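Local structure of 3-carboxy-cis,cis-muconate cycloisomerase (Acinetobacter calcoaceticus, 1Q5N) at residues A[31-36]-A[215-220]; A[37-42]-A[54-59]; A[72-77]-A[82-87]; A[109-114]-A[317-322]. The protein is a largely helical enzyme of the fumarase/aspartase superfamily, assembled from four chains. All blocks are in the same frame, centred on the assembly; numbering follows the deposited sequence.

Contact 1. Residues A[31-36]-A[215-220]; sequences VEAEVA and EAYAKQ
Tyr217 reaches over from helix 210-221 and sets the edge of its ring against the backbone of helix 23-43. Its CG stands anti to the backbone N (chi1 174°), which carries the ring to the neighbour although the bond to CB does not aim there. CE1 comes within 3.5 Å of the carbonyl O of Ala33, and CD1 lies 4.0 Å from the carbonyl C of Ala36, both partners lying near the ring plane. Beyond the rim, Tyr217 OH passes 3.9 Å from Ala33 CB. Gln220, by contrast, points CB at the partner helix, where it meets Ala36 CB at 3.9 Å. With chi1 -77°, its CG lies beside the backbone N and 3.8 Å from Ala36 O; the bend at chi2 then turns the amide. The axes of the two short segments come to 9.9 Å of each other at 132°, with two alanines facing the larger side chains. Carbon surfaces and an aromatic edge make the contact, and no hydrogen bond joins 31-36 to 215-220. The polar ends act beyond it: Tyr217 OH ties the pair to helix 110-146 by a hydrogen bond with Thr116 OG1, while Gln220 OE1 accepts from Gln43 NE2, further along helix 23-43, and so reinforces the same helix pair.

Contact 2. Residues A[37-42]-A[54-59]; sequences LAQAQA and VIQRAA. Unlike the reference sequence in segment 37-42: Ala40 (reference Gln). Unlike the reference sequence in segment 54-59: Val54 (reference Cys), Ile55 (reference Asp), Gln56 (reference Arg), Arg57 (reference Thr), Ala58 (reference Cys), Ala59 (reference Gln).
Ile55 and Ala38 form the apolar half of this contact, and Gln56 with Gln39 the polar half. In sequence order, Val54 comes first: its side chain turns to Ala100 in a loop, and its carbonyl O accepts the backbone N of Ala58. Ile55 follows, with CB directed at the first helix. Its CG2 stands anti to the backbone N, and CG1, set beside that N, extends to a terminal methyl, so that both branches reach the same small target. CD1 of Ile55 lies 4.0 Å from Ala38 CB, and CG2 of Ile55 sits 4.2 Å from that CB. The setting is a helical hairpin: after a short connection, helix 49-59 runs back along helix 23-43, and an alanine on one helix receives a branched side chain from the other. Next comes Gln56, whose CG lies anti to the backbone N (chi1 169°) and whose chain is straight from there to the amide. Gln39 reaches to meet it, also extended beyond CG, and the two side chains cross obliquely with their amide planes 68° apart. Gln39 OE1 and Gln56 OE1 are modelled 3.1 Å apart, and a turned amide could make this a hydrogen bond. Ala59, at the far end, rests its methyl on Val31 and Val35, an earlier part of helix 23-43, which extends the packing of the hairpin past the glutamine pair.

Contact 3. Residues A[72-77]-A[82-87]; sequences ATATGL and AIPFVK
Ala74 and Pro84 make the tight part of this contact, each directing CB at the other. Their CB atoms are 3.4 Å apart, closer than carbons usually pack, so the exact value deserves some caution at this resolution. CG of the proline ring is beside the same methyl, 3.6 Å from Ala74 CB, so the CB-CG edge of the pyrrolidine bears on the alanine methyl. Packing is easier around Thr75: Pro84 CG lies 3.9 Å from Thr75 N and 4.4 Å from Thr75 OG1. That hydroxyl is turned back along its own helix (chi1 -64°) and hydrogen-bonds to Leu71 O, so the proline meets an already occupied group. The arrangement is two helices joined by a very short turn and set steeply across one another, helix 68-78 leading into helix 82-94. Pro84 stands in the first turn of the second helix, where a backbone N without a hydrogen costs no helical bond. Leu71 and Ala78 also touch its ring and extend the packing along the first helix. On the solvent side, Leu77 and Ile83 are exposed and do not touch across the two segments, Ile83 packing instead on Ala78 and Ser110. Another face is taken by the second subunit, whose Leu7 packs on Ala72 and Thr75 and whose Ser10 hydrogen-bonds to Ala72 O.

Contact 4. Residues A[109-114]-A[317-322]; sequences TSQDIL and HERSLG
Gln111 and Arg319 each carry CG anti to the backbone N, which sends both side chains across the gap between their segments. Gln111 continues fully extended, whereas Arg319 bends at chi3 (-52°), and the two slide past each other in opposite directions until the arginine NE is beside the amide oxygen. The hydrogen bond from Arg319 NE to Gln111 OE1 measures 2.8 Å and is nearly straight, with an N-H...O angle of 170°. It arrives in the carbonyl plane on a lone pair and leaves within the guanidinium plane, even though amide and guanidinium are turned 79° apart. Thr109 approaches otherwise: its OG1 is over a face of the guanidinium, 4.0 Å from Arg319 NH1, and its CG2 methyl lies 3.9 Å from Arg319 NH2. Thr109 stands at the N-cap position of helix 110-146 without a capping bond from its side chain, while its backbone N donates to Asp112 OD2 at 2.8 Å, meeting the carboxylate from above its plane. The contact thus pins the loop between helices 290-311 and 323-351 against the N-terminal turn of helix 110-146. The adjoining Glu318 makes salt bridges to Lys169 and Arg172 of the third subunit. The consequence is that the glutamine amide is held from both ends, its oxygen by the arginine and its nitrogen by His231 O and Asp115 OD2, which fixes its rotation. Two of the guanidinium's bonds, from NE and NH1, go to neutral carbonyl oxygens, Gln111 OE1 and Ala199 O.

How the contacts relate
All four contacts lie on the same side of the chain's centre. Contacts 1 and 2 share helix 23-43 and touch, with centres about 9 Å apart; contact 2, between near neighbours in sequence, is nested in the long loop closed by contact 1. Contact 3, also nested there, follows contact 2 in series, and its helix 82-94 packs on contact 1 through Phe85 and Val86. Contact 4 comes next and crosses contact 1 along the chain; its helix 110-146 touches contact 3, their centres about 15 Å apart. A helical hairpin (contact 2) and a sharply angled helix pair (contact 3) are thus joined by the long-range contacts 1 and 4 into one end of the elongated chain, with contacts 3 and 4 also meeting other subunits.

Contact 1. Residues A[31-36]-A[215-220]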
loop_
_atom_site.group_PDB
_atom_site.type_symbol
_atom_site.label_atom_id
_atom_site.label_comp_id
_atom_site.label_asym_id
_atom_site.label_seq_id
_atom_site.Cartn_x
_atom_site.Cartn_y
_atom_site.Cartn_z
ATOM N N VAL A 31 6.445 21.954 -24.599
ATOM C CA VAL A 31 6.615 22.954 -25.640
ATOM C C VAL A 31 5.336 23.808 -25.644
ATOM O O VAL A 31 5.393 25.046 -25.613
ATOM C CB VAL A 31 6.808 22.297 -27.020
ATOM C CG1 VAL A 31 6.613 23.353 -28.155
ATOM C CG2 VAL A 31 8.215 21.654 -27.098
ATOM N N GLU A 32 4.189 23.150 -25.619
ATOM C CA GLU A 32 2.940 23.872 -25.630
ATOM C C GLU A 32 2.843 24.866 -24.464
ATOM O O GLU A 32 2.355 26.005 -24.626
ATOM C CB GLU A 32 1.804 22.870 -25.572
ATOM C CG GLU A 32 0.402 23.451 -25.725
ATOM C CD GLU A 32 -0.664 22.329 -25.815
ATOM O OE1 GLU A 32 -0.327 21.198 -26.282
ATOM O OE2 GLU A 32 -1.837 22.578 -25.435
ATOM N N ALA A 33 3.292 24.430 -23.283
ATOM C CA ALA A 33 3.289 25.295 -22.101
ATOM C C ALA A 33 4.213 26.545 -22.279
ATOM O O ALA A 33 3.883 27.648 -21.810
ATOM C CB ALA A 33 3.739 24.509 -20.870
ATOM N N GLU A 34 5.383 26.341 -22.899
ATOM C CA GLU A 34 6.336 27.428 -23.130
ATOM C C GLU A 34 5.754 28.470 -24.114
ATOM O O GLU A 34 5.840 29.680 -23.876
ATOM C CB GLU A 34 7.657 26.861 -23.642
ATOM C CG GLU A 34 8.452 26.082 -22.601
ATOM C CD GLU A 34 9.040 26.955 -21.501
ATOM O OE1 GLU A 34 8.806 28.175 -21.474
ATOM O OE2 GLU A 34 9.747 26.416 -20.648
ATOM N N VAL A 35 5.107 27.978 -25.173
ATOM C CA VAL A 35 4.466 28.828 -26.162
ATOM C C VAL A 35 3.382 29.643 -25.495
ATOM O O VAL A 35 3.324 30.844 -25.682
ATOM C CB VAL A 35 3.818 27.999 -27.292
ATOM C CG1 VAL A 35 2.997 28.889 -28.195
ATOM C CG2 VAL A 35 4.883 27.315 -28.094
ATOM N N ALA A 36 2.533 29.013 -24.693
ATOM C CA ALA A 36 1.449 29.757 -24.075
ATOM C C ALA A 36 1.971 30.848 -23.160
ATOM O O ALA A 36 1.364 31.921 -23.049
ATOM C CB ALA A 36 0.527 28.820 -23.312
ATOM N N GLU A 215 -3.248 34.988 -15.197
ATOM C CA GLU A 215 -4.577 35.012 -15.755
ATOM C C GLU A 215 -4.573 34.749 -17.266
ATOM O O GLU A 215 -5.345 33.926 -17.768
ATOM C CB GLU A 215 -5.205 36.345 -15.423
ATOM C CG GLU A 215 -6.505 36.617 -16.113
ATOM C CD GLU A 215 -6.980 38.008 -15.768
ATOM O OE1 GLU A 215 -6.210 38.978 -16.045
ATOM O OE2 GLU A 215 -8.094 38.127 -15.202
ATOM N N ALA A 216 -3.677 35.414 -17.979
ATOM C CA ALA A 216 -3.599 35.243 -19.420
ATOM C C ALA A 216 -2.955 33.910 -19.804
ATOM O O ALA A 216 -3.180 33.392 -20.894
ATOM C CB ALA A 216 -2.812 36.406 -20.054
ATOM N N TYR A 217 -2.116 33.367 -18.936
ATOM C CA TYR A 217 -1.490 32.078 -19.230
ATOM C C TYR A 217 -2.582 30.989 -19.113
ATOM O O TYR A 217 -2.709 30.133 -19.965
ATOM C CB TYR A 217 -0.345 31.860 -18.238
ATOM C CG TYR A 217 0.348 30.502 -18.272
ATOM C CD1 TYR A 217 1.059 30.079 -19.390
ATOM C CD2 TYR A 217 0.366 29.690 -17.129
ATOM C CE1 TYR A 217 1.786 28.884 -19.363
ATOM C CE2 TYR A 217 1.077 28.504 -17.092
ATOM C CZ TYR A 217 1.789 28.108 -18.203
ATOM O OH TYR A 217 2.532 26.955 -18.128
ATOM N N ALA A 218 -3.385 31.058 -18.065
ATOM C CA ALA A 218 -4.450 30.095 -17.864
ATOM C C ALA A 218 -5.356 30.138 -19.090
ATOM O O ALA A 218 -5.652 29.114 -19.709
ATOM C CB ALA A 218 -5.240 30.449 -16.598
ATOM N N LYS A 219 -5.771 31.344 -19.453
ATOM C CA LYS A 219 -6.672 31.540 -20.596
ATOM C C LYS A 219 -6.131 30.973 -21.892
ATOM O O LYS A 219 -6.849 30.301 -22.611
ATOM C CB LYS A 219 -6.954 33.014 -20.740
ATOM C CG LYS A 219 -8.112 33.353 -21.611
ATOM C CD LYS A 219 -8.575 34.765 -21.253
ATOM C CE LYS A 219 -9.024 34.810 -19.768
ATOM N NZ LYS A 219 -9.297 36.211 -19.288
ATOM N N GLN A 220 -4.862 31.213 -22.189
ATOM C CA GLN A 220 -4.255 30.678 -23.410
ATOM C C GLN A 220 -4.352 29.162 -23.506
ATOM O O GLN A 220 -4.386 28.604 -24.591
ATOM C CB GLN A 220 -2.754 30.996 -23.487
ATOM C CG GLN A 220 -2.358 32.398 -23.870
ATOM C CD GLN A 220 -3.032 32.870 -25.138
ATOM O OE1 GLN A 220 -3.714 33.900 -25.128
ATOM N NE2 GLN A 220 -2.871 32.116 -26.227
#

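Contact 2. Residues A[37-42]-A[54-59]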
loop_
_atom_site.group_PDB
_atom_site.type_symbol
_atom_site.label_atom_id
_atom_site.label_comp_id
_atom_site.label_asym_id
_atom_site.label_seq_id
_atom_site.Cartn_x
_atom_site.Cartn_y
_atom_site.Cartn_z
ATOM N N LEU A 37 3.095 30.560 -22.501
ATOM C CA LEU A 37 3.733 31.499 -21.582
ATOM C C LEU A 37 4.243 32.770 -22.315
ATOM O O LEU A 37 4.059 33.883 -21.827
ATOM C CB LEU A 37 4.915 30.822 -20.866
ATOM C CG LEU A 37 5.648 31.752 -19.881
ATOM C CD1 LEU A 37 4.697 32.172 -18.792
ATOM C CD2 LEU A 37 6.853 31.060 -19.286
ATOM N N ALA A 38 4.908 32.570 -23.455
ATOM C CA ALA A 38 5.442 33.649 -24.268
ATOM C C ALA A 38 4.271 34.451 -24.819
ATOM O O ALA A 38 4.296 35.679 -24.790
ATOM C CB ALA A 38 6.274 33.092 -25.400
ATOM N N GLN A 39 3.236 33.767 -25.283
ATOM C CA GLN A 39 2.086 34.473 -25.794
ATOM C C GLN A 39 1.365 35.289 -24.748
ATOM O O GLN A 39 0.964 36.419 -25.016
ATOM C CB GLN A 39 1.091 33.516 -26.413
ATOM C CG GLN A 39 1.533 32.954 -27.731
ATOM C CD GLN A 39 0.403 32.159 -28.386
ATOM O OE1 GLN A 39 -0.069 32.523 -29.478
ATOM N NE2 GLN A 39 -0.056 31.077 -27.715
ATOM N N ALA A 40 1.182 34.719 -23.555
ATOM C CA ALA A 40 0.474 35.427 -22.499
ATOM C C ALA A 40 1.256 36.647 -22.077
ATOM O O ALA A 40 0.664 37.676 -21.777
ATOM C CB ALA A 40 0.240 34.522 -21.306
ATOM N N GLN A 41 2.583 36.522 -22.054
ATOM C CA GLN A 41 3.433 37.638 -21.649
ATOM C C GLN A 41 3.456 38.766 -22.696
ATOM O O GLN A 41 3.423 39.941 -22.331
ATOM C CB GLN A 41 4.858 37.157 -21.346
ATOM C CG GLN A 41 4.913 36.341 -20.104
ATOM C CD GLN A 41 6.283 35.737 -19.836
ATOM O OE1 GLN A 41 7.073 35.508 -20.758
ATOM N NE2 GLN A 41 6.562 35.449 -18.558
ATOM N N ALA A 42 3.513 38.403 -23.977
ATOM C CA ALA A 42 3.511 39.389 -25.065
ATOM C C ALA A 42 2.180 40.138 -25.017
ATOM O O ALA A 42 2.121 41.351 -25.119
ATOM C CB ALA A 42 3.683 38.693 -26.437
ATOM N N VAL A 54 8.216 34.660 -32.851
ATOM C CA VAL A 54 9.321 33.816 -33.277
ATOM C C VAL A 54 9.324 32.481 -32.495
ATOM O O VAL A 54 9.571 31.404 -33.049
ATOM C CB VAL A 54 10.636 34.532 -33.047
ATOM C CG1 VAL A 54 11.796 33.549 -33.123
ATOM C CG2 VAL A 54 10.788 35.634 -34.073
ATOM N N ILE A 55 9.056 32.565 -31.199
ATOM C CA ILE A 55 8.995 31.382 -30.351
ATOM C C ILE A 55 7.809 30.481 -30.840
ATOM O O ILE A 55 7.978 29.294 -31.109
ATOM C CB ILE A 55 8.811 31.826 -28.871
ATOM C CG1 ILE A 55 10.091 32.476 -28.359
ATOM C CG2 ILE A 55 8.456 30.658 -28.005
ATOM C CD1 ILE A 55 9.907 33.131 -27.030
ATOM N N GLN A 56 6.624 31.059 -30.982
ATOM C CA GLN A 56 5.467 30.316 -31.457
ATOM C C GLN A 56 5.710 29.600 -32.789
ATOM O O GLN A 56 5.167 28.519 -33.025
ATOM C CB GLN A 56 4.290 31.267 -31.605
ATOM C CG GLN A 56 3.109 30.676 -32.323
ATOM C CD GLN A 56 1.940 31.632 -32.293
ATOM O OE1 GLN A 56 2.025 32.732 -31.691
ATOM N NE2 GLN A 56 0.836 31.235 -32.930
ATOM N N ARG A 57 6.512 30.203 -33.663
ATOM C CA ARG A 57 6.794 29.595 -34.949
ATOM C C ARG A 57 7.900 28.582 -34.868
ATOM O O ARG A 57 7.847 27.565 -35.540
ATOM C CB ARG A 57 7.191 30.645 -35.976
ATOM C CG ARG A 57 6.036 31.373 -36.635
ATOM C CD ARG A 57 6.582 32.350 -37.681
ATOM N NE ARG A 57 5.572 33.333 -38.067
ATOM C CZ ARG A 57 5.851 34.586 -38.436
ATOM N NH1 ARG A 57 7.123 35.007 -38.466
ATOM N NH2 ARG A 57 4.858 35.417 -38.776
ATOM N N ALA A 58 8.923 28.866 -34.075
ATOM C CA ALA A 58 10.023 27.917 -33.947
ATOM C C ALA A 58 9.532 26.636 -33.263
ATOM O O ALA A 58 10.031 25.550 -33.531
ATOM C CB ALA A 58 11.171 28.530 -33.144
ATOM N N ALA A 59 8.534 26.785 -32.392
ATOM C CA ALA A 59 7.960 25.678 -31.628
ATOM C C ALA A 59 7.328 24.604 -32.494
ATOM O O ALA A 59 7.470 23.403 -32.214
ATOM C CB ALA A 59 6.922 26.208 -30.651
#

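Contact 3. Residues A[72-77]-A[82-87]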
loop_
_atom_site.group_PDB
_atom_site.type_symbol
_atom_site.label_atom_id
_atom_site.label_comp_id
_atom_site.label_asym_id
_atom_site.label_seq_id
_atom_site.Cartn_x
_atom_site.Cartn_y
_atom_site.Cartn_z
ATOM N N ALA A 72 17.764 12.631 -22.115
ATOM C CA ALA A 72 17.717 11.623 -21.047
ATOM C C ALA A 72 18.988 11.687 -20.181
ATOM O O ALA A 72 18.912 11.748 -18.957
ATOM C CB ALA A 72 17.518 10.219 -21.631
ATOM N N THR A 73 20.151 11.713 -20.810
ATOM C CA THR A 73 21.415 11.794 -20.084
ATOM C C THR A 73 21.432 13.040 -19.195
ATOM O O THR A 73 21.787 12.963 -18.020
ATOM C CB THR A 73 22.622 11.868 -21.103
ATOM O OG1 THR A 73 22.581 10.708 -21.940
ATOM C CG2 THR A 73 23.981 11.954 -20.396
ATOM N N ALA A 74 21.069 14.190 -19.765
ATOM C CA ALA A 74 21.082 15.442 -19.007
ATOM C C ALA A 74 20.105 15.410 -17.804
ATOM O O ALA A 74 20.398 15.971 -16.747
ATOM C CB ALA A 74 20.743 16.619 -19.932
ATOM N N THR A 75 18.956 14.745 -17.977
ATOM C CA THR A 75 17.930 14.626 -16.948
ATOM C C THR A 75 18.460 13.956 -15.688
ATOM O O THR A 75 18.206 14.441 -14.571
ATOM C CB THR A 75 16.724 13.850 -17.483
ATOM O OG1 THR A 75 16.137 14.606 -18.551
ATOM C CG2 THR A 75 15.667 13.665 -16.422
ATOM N N GLY A 76 19.227 12.869 -15.851
ATOM C CA GLY A 76 19.774 12.187 -14.696
ATOM C C GLY A 76 20.679 13.095 -13.891
ATOM O O GLY A 76 20.777 12.953 -12.675
ATOM N N LEU A 77 21.332 14.048 -14.546
ATOM C CA LEU A 77 22.241 14.945 -13.829
ATOM C C LEU A 77 21.550 16.181 -13.229
ATOM O O LEU A 77 21.920 16.665 -12.140
ATOM C CB LEU A 77 23.396 15.377 -14.755
ATOM C CG LEU A 77 24.203 14.217 -15.415
ATOM C CD1 LEU A 77 25.268 14.752 -16.427
ATOM C CD2 LEU A 77 24.875 13.386 -14.314
ATOM N N ALA A 82 12.766 19.315 -17.148
ATOM C CA ALA A 82 12.584 20.683 -17.611
ATOM C C ALA A 82 13.873 21.457 -17.844
ATOM O O ALA A 82 13.988 22.153 -18.850
ATOM C CB ALA A 82 11.687 21.446 -16.667
ATOM N N ILE A 83 14.840 21.326 -16.941
ATOM C CA ILE A 83 16.094 22.067 -17.061
ATOM C C ILE A 83 16.839 21.841 -18.393
ATOM O O ILE A 83 17.125 22.796 -19.099
ATOM C CB ILE A 83 16.996 21.786 -15.804
ATOM C CG1 ILE A 83 16.437 22.560 -14.596
ATOM C CG2 ILE A 83 18.442 22.228 -16.035
ATOM C CD1 ILE A 83 17.007 22.144 -13.274
ATOM N N PRO A 84 17.132 20.586 -18.761
ATOM C CA PRO A 84 17.839 20.343 -20.018
ATOM C C PRO A 84 16.903 20.621 -21.196
ATOM O O PRO A 84 17.340 20.907 -22.292
ATOM C CB PRO A 84 18.197 18.866 -19.936
ATOM C CG PRO A 84 18.081 18.534 -18.469
ATOM C CD PRO A 84 16.935 19.327 -18.023
ATOM N N PHE A 85 15.606 20.512 -20.970
ATOM C CA PHE A 85 14.680 20.766 -22.038
ATOM C C PHE A 85 14.717 22.268 -22.390
ATOM O O PHE A 85 14.720 22.624 -23.564
ATOM C CB PHE A 85 13.283 20.338 -21.609
ATOM C CG PHE A 85 12.188 21.053 -22.329
ATOM C CD1 PHE A 85 11.766 20.633 -23.584
ATOM C CD2 PHE A 85 11.557 22.144 -21.746
ATOM C CE1 PHE A 85 10.726 21.311 -24.245
ATOM C CE2 PHE A 85 10.520 22.825 -22.399
ATOM C CZ PHE A 85 10.103 22.407 -23.634
ATOM N N VAL A 86 14.730 23.131 -21.375
ATOM C CA VAL A 86 14.787 24.567 -21.575
ATOM C C VAL A 86 16.059 24.915 -22.344
ATOM O O VAL A 86 15.976 25.672 -23.283
ATOM C CB VAL A 86 14.711 25.357 -20.209
ATOM C CG1 VAL A 86 15.186 26.801 -20.364
ATOM C CG2 VAL A 86 13.288 25.425 -19.749
ATOM N N LYS A 87 17.216 24.355 -21.973
ATOM C CA LYS A 87 18.455 24.649 -22.707
ATOM C C LYS A 87 18.234 24.380 -24.186
ATOM O O LYS A 87 18.456 25.247 -25.030
ATOM C CB LYS A 87 19.626 23.762 -22.270
ATOM C CG LYS A 87 19.912 23.783 -20.815
ATOM C CD LYS A 87 20.460 25.114 -20.356
ATOM C CE LYS A 87 21.969 25.007 -20.083
ATOM N NZ LYS A 87 22.274 23.986 -18.996
#

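Contact 4. Residues A[109-114]-A[317-322]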
loop_
_atom_site.group_PDB
_atom_site.type_symbol
_atom_site.label_atom_id
_atom_site.label_comp_id
_atom_site.label_asym_id
_atom_site.label_seq_id
_atom_site.Cartn_x
_atom_site.Cartn_y
_atom_site.Cartn_z
ATOM N N THR A 109 9.554 28.579 -13.417
ATOM C CA THR A 109 10.532 27.699 -12.795
ATOM C C THR A 109 10.185 26.327 -13.380
ATOM O O THR A 109 9.105 26.169 -13.965
ATOM C CB THR A 109 10.398 27.662 -11.289
ATOM O OG1 THR A 109 11.412 26.800 -10.798
ATOM C CG2 THR A 109 9.061 27.073 -10.866
ATOM N N SER A 110 11.083 25.354 -13.228
ATOM C CA SER A 110 10.870 23.992 -13.759
ATOM C C SER A 110 9.523 23.365 -13.438
ATOM O O SER A 110 8.860 22.806 -14.321
ATOM C CB SER A 110 11.932 23.043 -13.237
ATOM O OG SER A 110 13.193 23.501 -13.645
ATOM N N GLN A 111 9.130 23.447 -12.170
ATOM C CA GLN A 111 7.875 22.849 -11.758
ATOM C C GLN A 111 6.633 23.492 -12.459
ATOM O O GLN A 111 5.618 22.815 -12.654
ATOM C CB GLN A 111 7.749 22.872 -10.206
ATOM C CG GLN A 111 6.497 22.120 -9.740
ATOM C CD GLN A 111 6.434 21.803 -8.249
ATOM O OE1 GLN A 111 7.307 22.235 -7.452
ATOM N NE2 GLN A 111 5.364 21.059 -7.848
ATOM N N ASP A 112 6.692 24.771 -12.828
ATOM C CA ASP A 112 5.541 25.363 -13.504
ATOM C C ASP A 112 5.303 24.611 -14.825
ATOM O O ASP A 112 4.186 24.226 -15.136
ATOM C CB ASP A 112 5.771 26.837 -13.842
ATOM C CG ASP A 112 5.987 27.697 -12.612
ATOM O OD1 ASP A 112 5.306 27.460 -11.580
ATOM O OD2 ASP A 112 6.841 28.623 -12.685
ATOM N N ILE A 113 6.366 24.401 -15.592
ATOM C CA ILE A 113 6.236 23.744 -16.873
ATOM C C ILE A 113 5.876 22.237 -16.704
ATOM O O ILE A 113 5.074 21.698 -17.447
ATOM C CB ILE A 113 7.567 23.875 -17.666
ATOM C CG1 ILE A 113 7.927 25.350 -17.858
ATOM C CG2 ILE A 113 7.465 23.144 -18.997
ATOM C CD1 ILE A 113 6.835 26.215 -18.463
ATOM N N LEU A 114 6.489 21.570 -15.733
ATOM C CA LEU A 114 6.218 20.151 -15.499
ATOM C C LEU A 114 4.784 19.930 -15.004
ATOM O O LEU A 114 4.094 19.073 -15.549
ATOM C CB LEU A 114 7.251 19.584 -14.512
ATOM C CG LEU A 114 8.657 19.569 -15.162
ATOM C CD1 LEU A 114 9.688 19.275 -14.137
ATOM C CD2 LEU A 114 8.737 18.543 -16.289
ATOM N N HIS A 317 8.201 22.217 2.320
ATOM C CA HIS A 317 8.142 23.630 1.992
ATOM C C HIS A 317 7.683 24.013 0.607
ATOM O O HIS A 317 6.570 23.704 0.247
ATOM C CB HIS A 317 9.516 24.276 2.255
ATOM C CG HIS A 317 9.912 24.281 3.701
ATOM N ND1 HIS A 317 9.106 24.828 4.689
ATOM C CD2 HIS A 317 11.042 23.846 4.329
ATOM C CE1 HIS A 317 9.727 24.727 5.866
ATOM N NE2 HIS A 317 10.898 24.137 5.675
ATOM N N GLU A 318 8.562 24.657 -0.168
ATOM C CA GLU A 318 8.199 25.139 -1.476
ATOM C C GLU A 318 8.531 24.223 -2.646
ATOM O O GLU A 318 8.216 24.542 -3.783
ATOM C CB GLU A 318 8.820 26.544 -1.709
ATOM C CG GLU A 318 8.152 27.678 -0.890
ATOM C CD GLU A 318 8.195 27.438 0.651
ATOM O OE1 GLU A 318 9.320 27.433 1.232
ATOM O OE2 GLU A 318 7.099 27.248 1.266
ATOM N N ARG A 319 9.199 23.109 -2.391
ATOM C CA ARG A 319 9.488 22.151 -3.459
ATOM C C ARG A 319 10.103 20.977 -2.723
ATOM O O ARG A 319 11.121 21.130 -2.014
ATOM C CB ARG A 319 10.424 22.707 -4.529
ATOM C CG ARG A 319 10.676 21.683 -5.669
ATOM C CD ARG A 319 10.968 22.390 -7.025
ATOM N NE ARG A 319 9.882 23.346 -7.257
ATOM C CZ ARG A 319 9.998 24.686 -7.245
ATOM N NH1 ARG A 319 11.170 25.299 -7.049
ATOM N NH2 ARG A 319 8.898 25.420 -7.326
ATOM N N SER A 320 9.445 19.827 -2.868
ATOM C CA SER A 320 9.832 18.650 -2.160
ATOM C C SER A 320 10.975 17.852 -2.747
ATOM O O SER A 320 11.300 17.959 -3.906
ATOM C CB SER A 320 8.634 17.708 -1.975
ATOM O OG SER A 320 8.328 17.116 -3.201
ATOM N N LEU A 321 11.524 17.014 -1.884
ATOM C CA LEU A 321 12.625 16.126 -2.180
ATOM C C LEU A 321 12.095 14.701 -2.140
ATOM O O LEU A 321 12.006 14.126 -1.068
ATOM C CB LEU A 321 13.631 16.300 -1.061
ATOM C CG LEU A 321 15.065 16.306 -1.440
ATOM C CD1 LEU A 321 15.252 17.166 -2.683
ATOM C CD2 LEU A 321 15.808 16.859 -0.257
ATOM N N GLY A 322 11.754 14.116 -3.274
ATOM C CA GLY A 322 11.266 12.740 -3.246
ATOM C C GLY A 322 9.782 12.538 -3.571
ATOM O O GLY A 322 9.453 11.876 -4.546
#